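Local coordinates for RagA protein (Porphyromonas gingivalis, PDB 6SLN) that probably imports substrates across the outer membrane as a TonB-dependent receptor, a beta-barrel with an internal plug domain, at residues A[469-474]-A[490-495]; A[730-735]-A[764-769]. All blocks are in the same frame, centred on the assembly; numbering follows the deposited sequence.

Contact 1. Residues A[469-474]-A[490-495]; sequences TRTSSK and RERAYR
The guanidinium of Arg470 meets the carboxylate of Glu491 with its edge, the two planes standing nearly perpendicular at 88°. Arg470 NH1 and NH2 grip Glu491 OE1 end-on in a salt bridge, NH2 at 2.8 Å and from above the carboxylate plane, NH1 on the anti lone pair of OE1 in a longer, more bent bond. On the opposite face of the two strands, the guanidinium of Arg492 has Arg490 NH1 over the centre of one face, 3.1 Å above its plane, and a water at its edge. That water, in the plane of the Tyr494 ring as well, joins Arg492 NH1, Thr471 OG1 and Tyr494 OH; Thr469 O and Thr471 OG1 also sit in plane at the ring edge, Thr471 OG1 3.9 Å from Tyr494 CE1. Ser473 OG lies over one face of the Arg490 guanidinium. The closeness of two like charges is probably offset in part by the salt bridge from Arg492 NE to Glu561.

These groups project from opposite faces of an antiparallel beta hairpin in the TonB-dependent receptor barrel, made by strands 456-475 and 487-510. Paired backbone bonds hold Thr469 to Tyr494, Thr471 to Arg492 and Ser473 to Arg490; Arg470 and Ser472 stand at non-hydrogen-bonded positions opposite Ala493 and Glu491. Bends at chi2 (-75°) and chi3 (-81°) fold Arg470 back across the neighbouring strand, its CD 3.8 Å from Ala493 CB. Arg470 NH1 also donates to Arg492 O at 2.9 Å, from above the carbonyl plane, so that this oxygen serves both NH1 and Thr471 N. Ser472 OG, anti to its backbone N, donates to Glu491 OE2 at 2.7 Å. Arg489 forms a salt bridge with the same oxygen, and Ile533 of the second subunit packs on both Arg470 and Glu491.

Contact 2. Residues A[730-735]-A[764-769]; sequences GSMKNT and QEITKL
The two backbones run antiparallel, 177° apart end to end, but their register slips by one residue between the pairs Ser731 with Lys768 and Asn734 with Gln764. Ser731 O accepts from two consecutive amides, Thr767 N at 2.6 Å and Lys768 N at 3.0 Å, while Ser731 N returns a bond to Lys768 O. Ser731 OG occupies the crowded position between its backbone N and carbonyl carbon (chi1 54°). Thr767 OG1 takes the same position on its own residue, and Ser731 OG and Thr767 OG1 are hydrogen-bonded tip to tip at 2.8 Å. Bent at chi3 and chi4, Lys768 curls back to bring NZ within 3.3 Å of Ser731 OG as a donor.

Thr767 and Lys768 facing the one residue Ser731 make a classic beta bulge, set where strand 732-746 of the barrel wall meets the chain just beyond strand 752-764. Gly730, at positive phi, where glycine is favoured, passes with its CA 3.0 Å from Lys768 O. Farther along, Glu765 N donates to Lys733 O at 2.9 Å. Met732 CE, turned by a bend at chi3, lies 3.5 Å from Gln764 CD. Asn734 and Gln764 extend side by side with amide planes 86° apart, a water bridging OD1 to NE2. Asn762 ND2 also donates to Asn734 OD1, Asn734 ND2 bonds to Thr149 O in the plug domain, and Gln764 OE1 accepts from Asn791 N.

Contact 1 closes before contact 2 opens along the chain, and their centres lie 43 Å apart, with nearest atoms about 31 Å apart. Both belong to the beta-barrel family region and to its network of antiparallel strands; contact 1 pairs two neighbouring wall strands, whereas contact 2 joins the start of one strand to the loop that follows its neighbour. Residues 469-474 and 490-495 lie on strands 456-475 and 487-510, continuous on either side of the contact, and that site meets the second copy of the protein. Around residues 730-735 and 764-769 regular pairing of 732-746 with 752-764 ends, and no other protein chain touches them. One barrel thus contains both a regular subunit-facing hairpin and a bulged transition.

Contact 1. Residues A[469-474]-A[490-495]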
# COMPACT_ATOMS: atom_id res chain seq x y z
N THR A 469 -5.15 1.91 -10.30
CA THR A 469 -5.26 3.30 -9.90
C THR A 469 -4.37 3.54 -8.70
O THR A 469 -4.40 2.78 -7.73
CB THR A 469 -6.70 3.65 -9.57
OG1 THR A 469 -7.53 3.19 -10.64
CG2 THR A 469 -6.85 5.16 -9.37
N ARG A 470 -3.59 4.60 -8.78
CA ARG A 470 -2.82 5.09 -7.65
C ARG A 470 -3.38 6.45 -7.26
O ARG A 470 -3.56 7.33 -8.11
CB ARG A 470 -1.33 5.18 -7.99
CG ARG A 470 -0.66 3.81 -8.09
CD ARG A 470 -0.45 3.23 -6.71
NE ARG A 470 0.73 3.79 -6.06
CZ ARG A 470 0.71 4.82 -5.21
NH1 ARG A 470 -0.45 5.40 -4.90
NH2 ARG A 470 1.83 5.27 -4.66
N THR A 471 -3.71 6.60 -5.99
CA THR A 471 -4.09 7.90 -5.48
C THR A 471 -3.09 8.28 -4.42
O THR A 471 -2.49 7.41 -3.76
CB THR A 471 -5.50 7.92 -4.91
OG1 THR A 471 -5.57 7.06 -3.77
CG2 THR A 471 -6.46 7.45 -5.95
N SER A 472 -2.90 9.58 -4.29
CA SER A 472 -1.89 10.14 -3.42
C SER A 472 -2.51 11.33 -2.74
O SER A 472 -3.15 12.16 -3.39
CB SER A 472 -0.65 10.56 -4.22
OG SER A 472 0.34 10.97 -3.31
N SER A 473 -2.32 11.42 -1.43
CA SER A 473 -2.97 12.46 -0.66
C SER A 473 -2.02 12.91 0.45
O SER A 473 -1.36 12.08 1.08
CB SER A 473 -4.31 11.96 -0.11
OG SER A 473 -4.60 12.54 1.15
N LYS A 474 -1.96 14.22 0.67
CA LYS A 474 -1.03 14.77 1.65
C LYS A 474 -1.73 15.76 2.56
O LYS A 474 -2.66 16.46 2.14
CB LYS A 474 0.17 15.45 0.96
CG LYS A 474 1.24 14.48 0.46
CD LYS A 474 2.48 15.20 0.05
CE LYS A 474 2.90 14.78 -1.34
NZ LYS A 474 4.33 15.06 -1.57
N ARG A 490 -1.03 9.75 2.52
CA ARG A 490 -1.72 8.48 2.34
C ARG A 490 -1.59 8.07 0.88
O ARG A 490 -1.76 8.90 -0.02
CB ARG A 490 -3.21 8.56 2.76
CG ARG A 490 -4.11 7.41 2.26
CD ARG A 490 -5.22 7.05 3.26
NE ARG A 490 -5.94 8.21 3.77
CZ ARG A 490 -6.70 9.03 3.03
NH1 ARG A 490 -6.84 8.82 1.72
NH2 ARG A 490 -7.30 10.07 3.59
N GLU A 491 -1.24 6.81 0.65
CA GLU A 491 -1.09 6.28 -0.69
C GLU A 491 -1.95 5.03 -0.84
O GLU A 491 -2.00 4.18 0.05
CB GLU A 491 0.38 5.94 -0.99
CG GLU A 491 1.29 7.09 -0.81
CD GLU A 491 1.38 7.95 -2.04
OE1 GLU A 491 1.06 7.45 -3.13
OE2 GLU A 491 1.77 9.13 -1.91
N ARG A 492 -2.58 4.91 -2.00
CA ARG A 492 -3.53 3.84 -2.22
C ARG A 492 -3.31 3.23 -3.58
O ARG A 492 -2.92 3.91 -4.53
CB ARG A 492 -4.98 4.35 -2.14
CG ARG A 492 -5.55 4.32 -0.75
CD ARG A 492 -6.76 5.14 -0.73
NE ARG A 492 -7.32 5.25 0.61
CZ ARG A 492 -8.29 6.10 0.91
NH1 ARG A 492 -8.79 6.88 -0.04
NH2 ARG A 492 -8.77 6.17 2.15
N ALA A 493 -3.61 1.94 -3.67
CA ALA A 493 -3.50 1.21 -4.93
C ALA A 493 -4.76 0.37 -5.08
O ALA A 493 -5.06 -0.45 -4.22
CB ALA A 493 -2.26 0.33 -4.95
N TYR A 494 -5.48 0.61 -6.18
CA TYR A 494 -6.73 -0.07 -6.50
C TYR A 494 -6.51 -0.93 -7.73
O TYR A 494 -5.79 -0.52 -8.65
CB TYR A 494 -7.86 0.94 -6.85
CG TYR A 494 -8.26 1.96 -5.79
CD1 TYR A 494 -7.51 3.11 -5.57
CD2 TYR A 494 -9.43 1.80 -5.07
CE1 TYR A 494 -7.90 4.04 -4.61
CE2 TYR A 494 -9.83 2.73 -4.12
CZ TYR A 494 -9.06 3.84 -3.89
OH TYR A 494 -9.47 4.74 -2.94
N ARG A 495 -7.17 -2.09 -7.76
CA ARG A 495 -7.10 -3.00 -8.91
C ARG A 495 -8.45 -3.60 -9.23
O ARG A 495 -9.11 -4.16 -8.34
CB ARG A 495 -6.10 -4.13 -8.65
CG ARG A 495 -6.08 -5.15 -9.75
CD ARG A 495 -4.85 -6.00 -9.65
NE ARG A 495 -3.72 -5.34 -10.28
CZ ARG A 495 -2.53 -5.89 -10.45
NH1 ARG A 495 -2.29 -7.14 -10.06
NH2 ARG A 495 -1.59 -5.19 -11.05
O HOH W 1 -8.15 7.29 -2.51

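Contact 2. Residues A[730-735]-A[764-769]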
# COMPACT_ATOMS: atom_id res chain seq x y z
N GLY A 730 -41.51 -9.03 -0.52
CA GLY A 730 -42.33 -8.02 -1.12
C GLY A 730 -42.37 -8.09 -2.63
O GLY A 730 -41.85 -9.01 -3.26
N SER A 731 -43.03 -7.09 -3.22
CA SER A 731 -43.12 -7.02 -4.67
C SER A 731 -43.64 -5.65 -5.10
O SER A 731 -44.34 -4.97 -4.35
CB SER A 731 -44.02 -8.13 -5.24
OG SER A 731 -45.29 -8.09 -4.61
N MET A 732 -43.27 -5.27 -6.31
CA MET A 732 -43.65 -4.03 -6.96
C MET A 732 -44.28 -4.34 -8.30
O MET A 732 -44.53 -5.50 -8.64
CB MET A 732 -42.46 -3.10 -7.20
CG MET A 732 -41.78 -2.53 -6.00
SD MET A 732 -40.26 -1.78 -6.59
CE MET A 732 -40.97 -0.36 -7.45
N LYS A 733 -44.45 -3.29 -9.09
CA LYS A 733 -45.14 -3.33 -10.38
C LYS A 733 -44.92 -1.97 -11.04
O LYS A 733 -44.92 -0.94 -10.36
CB LYS A 733 -46.63 -3.63 -10.19
CG LYS A 733 -47.39 -4.05 -11.44
CD LYS A 733 -48.91 -3.83 -11.25
CE LYS A 733 -49.70 -5.05 -11.65
NZ LYS A 733 -50.93 -4.74 -12.44
N ASN A 734 -44.72 -1.99 -12.35
CA ASN A 734 -44.46 -0.78 -13.11
C ASN A 734 -45.27 -0.84 -14.39
O ASN A 734 -45.09 -1.76 -15.19
CB ASN A 734 -42.97 -0.63 -13.41
CG ASN A 734 -42.26 0.19 -12.36
OD1 ASN A 734 -42.43 1.41 -12.29
ND2 ASN A 734 -41.47 -0.46 -11.53
N THR A 735 -46.16 0.13 -14.58
CA THR A 735 -47.05 0.14 -15.73
C THR A 735 -46.96 1.50 -16.39
O THR A 735 -47.02 2.53 -15.70
CB THR A 735 -48.48 -0.19 -15.30
OG1 THR A 735 -48.46 -1.46 -14.64
CG2 THR A 735 -49.44 -0.24 -16.50
N GLN A 764 -45.88 3.53 -10.82
CA GLN A 764 -45.29 2.57 -9.90
C GLN A 764 -46.34 2.11 -8.90
O GLN A 764 -47.27 2.84 -8.57
CB GLN A 764 -44.11 3.20 -9.17
CG GLN A 764 -43.07 2.25 -8.65
CD GLN A 764 -42.28 2.85 -7.49
OE1 GLN A 764 -42.76 2.87 -6.35
NE2 GLN A 764 -41.07 3.35 -7.79
N GLU A 765 -46.19 0.87 -8.41
CA GLU A 765 -47.09 0.36 -7.38
C GLU A 765 -46.36 -0.74 -6.62
O GLU A 765 -46.26 -1.87 -7.11
CB GLU A 765 -48.41 -0.15 -7.96
CG GLU A 765 -49.43 -0.57 -6.86
CD GLU A 765 -50.68 -1.29 -7.38
OE1 GLU A 765 -51.09 -1.08 -8.54
OE2 GLU A 765 -51.27 -2.07 -6.61
N ILE A 766 -45.85 -0.39 -5.44
CA ILE A 766 -45.53 -1.41 -4.45
C ILE A 766 -46.74 -2.30 -4.29
O ILE A 766 -47.88 -1.82 -4.31
CB ILE A 766 -45.14 -0.75 -3.12
CG1 ILE A 766 -43.99 0.26 -3.35
CG2 ILE A 766 -44.80 -1.81 -2.07
CD1 ILE A 766 -43.80 1.23 -2.22
N THR A 767 -46.53 -3.61 -4.18
CA THR A 767 -47.65 -4.50 -3.95
C THR A 767 -47.48 -5.39 -2.72
O THR A 767 -48.46 -5.99 -2.27
CB THR A 767 -47.92 -5.37 -5.20
OG1 THR A 767 -46.71 -5.95 -5.68
CG2 THR A 767 -48.51 -4.52 -6.31
N LYS A 768 -46.29 -5.47 -2.14
CA LYS A 768 -46.04 -6.29 -0.97
C LYS A 768 -44.74 -5.81 -0.36
O LYS A 768 -43.81 -5.43 -1.09
CB LYS A 768 -45.95 -7.78 -1.31
CG LYS A 768 -46.00 -8.72 -0.11
CD LYS A 768 -45.77 -10.20 -0.48
CE LYS A 768 -46.72 -10.70 -1.55
NZ LYS A 768 -46.04 -10.75 -2.88
N LEU A 769 -44.65 -5.85 0.97
CA LEU A 769 -43.47 -5.33 1.66
C LEU A 769 -42.86 -6.44 2.49
O LEU A 769 -42.52 -7.48 1.94
CB LEU A 769 -43.81 -4.09 2.45
CG LEU A 769 -44.10 -2.87 1.59
CD1 LEU A 769 -44.83 -1.78 2.37
CD2 LEU A 769 -42.79 -2.40 1.01
O HOH W 2 -40.96 3.36 -10.68